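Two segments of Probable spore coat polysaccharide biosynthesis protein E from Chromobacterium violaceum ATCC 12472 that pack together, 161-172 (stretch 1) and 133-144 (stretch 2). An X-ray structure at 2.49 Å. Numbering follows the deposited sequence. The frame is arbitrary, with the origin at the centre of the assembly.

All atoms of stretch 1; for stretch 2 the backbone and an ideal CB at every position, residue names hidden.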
# COMPACT_ATOMS: atom_id res chain seq x y z
N GLY A 161 13.38 13.31 23.90
CA GLY A 161 12.74 12.06 24.31
C GLY A 161 11.24 11.92 24.17
O GLY A 161 10.63 11.08 24.83
N LYS A 162 10.65 12.72 23.28
CA LYS A 162 9.23 12.68 23.05
C LYS A 162 8.72 11.46 22.27
O LYS A 162 9.39 10.93 21.41
CB LYS A 162 8.82 13.97 22.37
CG LYS A 162 8.22 14.93 23.33
CD LYS A 162 9.14 16.08 23.59
CE LYS A 162 9.08 16.55 25.07
NZ LYS A 162 7.68 16.76 25.55
N ASP A 163 7.51 11.02 22.61
CA ASP A 163 6.79 10.05 21.79
C ASP A 163 6.12 10.79 20.63
O ASP A 163 5.08 11.45 20.81
CB ASP A 163 5.75 9.32 22.63
CG ASP A 163 4.79 8.46 21.79
OD1 ASP A 163 4.73 8.53 20.52
OD2 ASP A 163 4.05 7.69 22.42
N LEU A 164 6.69 10.67 19.44
CA LEU A 164 6.16 11.45 18.31
C LEU A 164 5.44 10.61 17.27
O LEU A 164 5.74 9.43 17.10
CB LEU A 164 7.26 12.28 17.68
CG LEU A 164 6.97 13.37 16.65
CD1 LEU A 164 5.71 14.24 16.94
CD2 LEU A 164 8.23 14.21 16.55
N THR A 165 4.47 11.22 16.62
CA THR A 165 3.75 10.61 15.53
C THR A 165 3.62 11.67 14.50
O THR A 165 3.25 12.78 14.83
CB THR A 165 2.38 10.16 16.01
OG1 THR A 165 2.58 9.13 16.99
CG2 THR A 165 1.53 9.61 14.90
N ILE A 166 3.93 11.35 13.26
CA ILE A 166 3.89 12.31 12.19
C ILE A 166 2.85 11.95 11.11
O ILE A 166 2.82 10.79 10.67
CB ILE A 166 5.27 12.43 11.65
CG1 ILE A 166 5.99 13.49 12.48
CG2 ILE A 166 5.28 12.78 10.15
CD1 ILE A 166 7.09 14.17 11.74
N MSE A 167 1.99 12.88 10.69
CA MSE A 167 0.87 12.43 9.84
C MSE A 167 0.85 13.04 8.48
O MSE A 167 1.04 14.19 8.31
CB MSE A 167 -0.50 12.67 10.48
CG MSE A 167 -0.65 12.37 11.96
SE MSE A 167 -1.46 10.85 12.42
CE MSE A 167 -3.17 11.15 11.89
N HIS A 168 0.60 12.25 7.47
CA HIS A 168 0.42 12.85 6.16
C HIS A 168 -0.94 13.53 6.20
O HIS A 168 -1.88 13.03 6.82
CB HIS A 168 0.55 11.81 5.04
CG HIS A 168 0.02 12.28 3.73
ND1 HIS A 168 0.58 13.34 3.04
CD2 HIS A 168 -1.03 11.86 2.98
CE1 HIS A 168 -0.10 13.54 1.93
NE2 HIS A 168 -1.06 12.64 1.85
N CYS A 169 -1.02 14.72 5.62
CA CYS A 169 -2.30 15.24 5.27
C CYS A 169 -2.18 16.32 4.23
O CYS A 169 -1.11 16.85 3.97
CB CYS A 169 -3.12 15.70 6.48
SG CYS A 169 -2.61 17.18 7.29
N VAL A 170 -3.31 16.61 3.60
CA VAL A 170 -3.38 17.64 2.60
C VAL A 170 -4.39 18.68 3.05
O VAL A 170 -5.51 18.36 3.50
CB VAL A 170 -3.75 17.05 1.25
CG1 VAL A 170 -3.64 18.10 0.18
CG2 VAL A 170 -2.85 15.86 0.93
N ALA A 171 -3.99 19.94 2.92
CA ALA A 171 -4.81 21.07 3.31
C ALA A 171 -5.72 21.49 2.16
O ALA A 171 -5.72 22.65 1.74
CB ALA A 171 -3.93 22.21 3.78
N GLU A 172 -6.49 20.57 1.63
CA GLU A 172 -7.57 20.97 0.75
C GLU A 172 -8.80 20.42 1.37
O GLU A 172 -8.84 19.25 1.82
CB GLU A 172 -7.36 20.51 -0.68
CG GLU A 172 -6.16 21.18 -1.33
CD GLU A 172 -5.65 20.46 -2.58
OE1 GLU A 172 -4.44 20.59 -2.90
OE2 GLU A 172 -6.47 19.77 -3.24
N UNK A 133 7.72 21.70 26.48
CA UNK A 133 7.84 21.69 27.92
C UNK A 133 6.66 20.96 28.57
O UNK A 133 6.45 21.08 29.75
CB UNK A 133 7.94 23.12 28.45
N UNK A 134 5.93 20.18 27.79
CA UNK A 134 4.82 19.39 28.31
C UNK A 134 5.33 17.97 28.42
O UNK A 134 6.47 17.72 28.06
CB UNK A 134 3.58 19.48 27.42
N UNK A 135 4.53 17.03 28.92
CA UNK A 135 5.04 15.65 29.03
C UNK A 135 4.11 14.56 28.45
O UNK A 135 4.09 13.38 28.87
CB UNK A 135 5.30 15.34 30.50
N UNK A 136 3.36 14.97 27.44
CA UNK A 136 2.44 14.09 26.74
C UNK A 136 2.94 13.78 25.33
O UNK A 136 3.68 14.57 24.73
CB UNK A 136 1.05 14.72 26.68
N UNK A 137 2.53 12.63 24.80
CA UNK A 137 2.79 12.24 23.42
C UNK A 137 2.33 13.29 22.41
O UNK A 137 1.43 14.08 22.69
CB UNK A 137 2.10 10.91 23.12
N UNK A 138 2.95 13.31 21.23
CA UNK A 138 2.62 14.33 20.23
C UNK A 138 2.35 13.73 18.87
O UNK A 138 3.02 12.78 18.41
CB UNK A 138 3.75 15.35 20.12
N UNK A 139 1.34 14.29 18.23
CA UNK A 139 0.90 13.88 16.92
C UNK A 139 0.90 15.14 16.06
O UNK A 139 0.17 16.10 16.34
CB UNK A 139 -0.47 13.21 16.96
N UNK A 140 1.72 15.14 15.02
CA UNK A 140 1.97 16.35 14.28
C UNK A 140 1.55 16.20 12.84
O UNK A 140 1.85 15.21 12.19
CB UNK A 140 3.45 16.74 14.37
N UNK A 141 0.82 17.15 12.31
CA UNK A 141 0.44 16.99 10.92
C UNK A 141 1.32 17.88 10.11
O UNK A 141 1.72 18.94 10.58
CB UNK A 141 -1.04 17.31 10.69
N UNK A 142 1.55 17.49 8.87
CA UNK A 142 2.63 18.06 8.09
C UNK A 142 2.20 18.61 6.68
O UNK A 142 3.05 18.92 5.85
CB UNK A 142 3.71 16.99 7.92
N UNK A 143 0.91 18.77 6.41
CA UNK A 143 0.49 19.36 5.13
C UNK A 143 1.33 20.57 4.66
O UNK A 143 1.46 21.55 5.35
CB UNK A 143 -0.97 19.79 5.24
N UNK A 144 1.90 20.48 3.48
CA UNK A 144 2.72 21.58 2.96
C UNK A 144 3.87 22.00 3.85
O UNK A 144 4.30 23.17 3.79
CB UNK A 144 1.83 22.80 2.71

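Stretch 2 runs parallel to stretch 1, and from 138 to 141 the two form neighbouring strands of a sheet, so side chains there alternate between its faces. At 133 CA-to-CB points away from stretch 1 and almost any residue would suit; it is Arg133, which makes no contact. At 134 CB points sideways, 5.3 Å from Lys162 NZ, and a small or polar side chain would be natural. The residue is Ser134, but it is the backbone that engages, Lys162 NZ donating to Ser134 O at 2.9 Å. Position 135 also points away, although the end of an acidic side chain could come nearer to the lysine. Asp135 does so in part: its OD1 stops 4.5 Å from Lys162 NZ, beyond a salt bridge. Position 136 leads away and tolerates many residues; Lys136 does not touch stretch 1.

At 137 phi is -54° and psi 155°, values that suit proline among others, and no hydrogen bond to stretch 1 needs its nitrogen. Pro137 is found, its CB 4.0 Å from Asp163 OD2.

The ladder starts at 138, whose N donates to Asp163 O (2.9 Å); its O accepts a weak bond from Thr165 N (2.8 Å). The ideal CB lies 3.9 Å from Leu164 CD1, favouring an aliphatic side chain. Val138 sets CG1 3.8 Å from Leu164 CD1. On the other face, the ideal CB of 139 is 4.3 Å from Thr165 CB and 5.1 Å from Met167 CG, where a branched aliphatic or threonine would fit. Val139 places CG1 3.8 Å from Met167 CG and CG2 4.1 Å from Thr165 CB.

Position 140 returns to the face of Leu164 and Ile166. Its N donates to Thr165 O and its O accepts from Met167 N, both at 2.8 Å, whatever the side chain. With Leu164 CD1 4.2 Å from the ideal CB, a small apolar residue is a good choice; Ala140 makes that contact with its methyl. At 141 the ideal CB is 3.7 Å from Cys169 SG, so a compact residue suits. Ser141 packs its CB 3.8 Å from that sulfur, while OG bonds elsewhere in the structure.

Position 142 points sideways, 5.0 Å from Ile166 CG2, and could take a small polar or branched residue. It is Thr142, whose OG1 is hydrogen-bonded elsewhere in the structure. At 143 CB points toward stretch 1, just 3.2 Å from Cys169 O, which argues for alanine or glycine. Ala143 sets its CB 3.7 Å from Cys169 SG and 4.1 Å from Ala171 CB. Positive phi at 144 favours glycine, and Gly144 is present.

Stretch 2 (133-144) RSDKPVVASTAG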
# COMPACT_ATOMS: atom_id res chain seq x y z
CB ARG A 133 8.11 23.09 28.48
CG ARG A 133 6.94 24.03 28.64
CD ARG A 133 7.37 25.26 29.50
NE ARG A 133 8.10 26.26 28.71
CZ ARG A 133 7.58 27.43 28.31
NH1 ARG A 133 6.32 27.77 28.64
NH2 ARG A 133 8.31 28.27 27.58
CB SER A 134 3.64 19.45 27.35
OG SER A 134 2.43 19.20 28.02
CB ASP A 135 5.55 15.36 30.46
CG ASP A 135 6.98 15.94 30.74
OD1 ASP A 135 7.91 15.75 29.90
OD2 ASP A 135 7.20 16.57 31.81
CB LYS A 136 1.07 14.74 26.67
CG LYS A 136 0.58 15.10 28.03
CD LYS A 136 0.04 16.51 28.08
CE LYS A 136 -1.45 16.51 28.30
NZ LYS A 136 -1.81 15.67 29.49
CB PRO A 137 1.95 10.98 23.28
CG PRO A 137 1.87 10.43 24.65
CD PRO A 137 1.76 11.61 25.53
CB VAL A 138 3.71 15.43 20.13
CG1 VAL A 138 3.42 16.41 19.00
CG2 VAL A 138 3.81 16.21 21.43
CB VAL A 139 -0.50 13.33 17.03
CG1 VAL A 139 -0.97 12.86 15.71
CG2 VAL A 139 -0.54 12.20 18.04
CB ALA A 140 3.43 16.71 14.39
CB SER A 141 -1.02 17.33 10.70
OG SER A 141 -1.78 16.21 11.00
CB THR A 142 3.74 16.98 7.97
OG1 THR A 142 4.50 17.21 6.79
CG2 THR A 142 3.13 15.62 7.81
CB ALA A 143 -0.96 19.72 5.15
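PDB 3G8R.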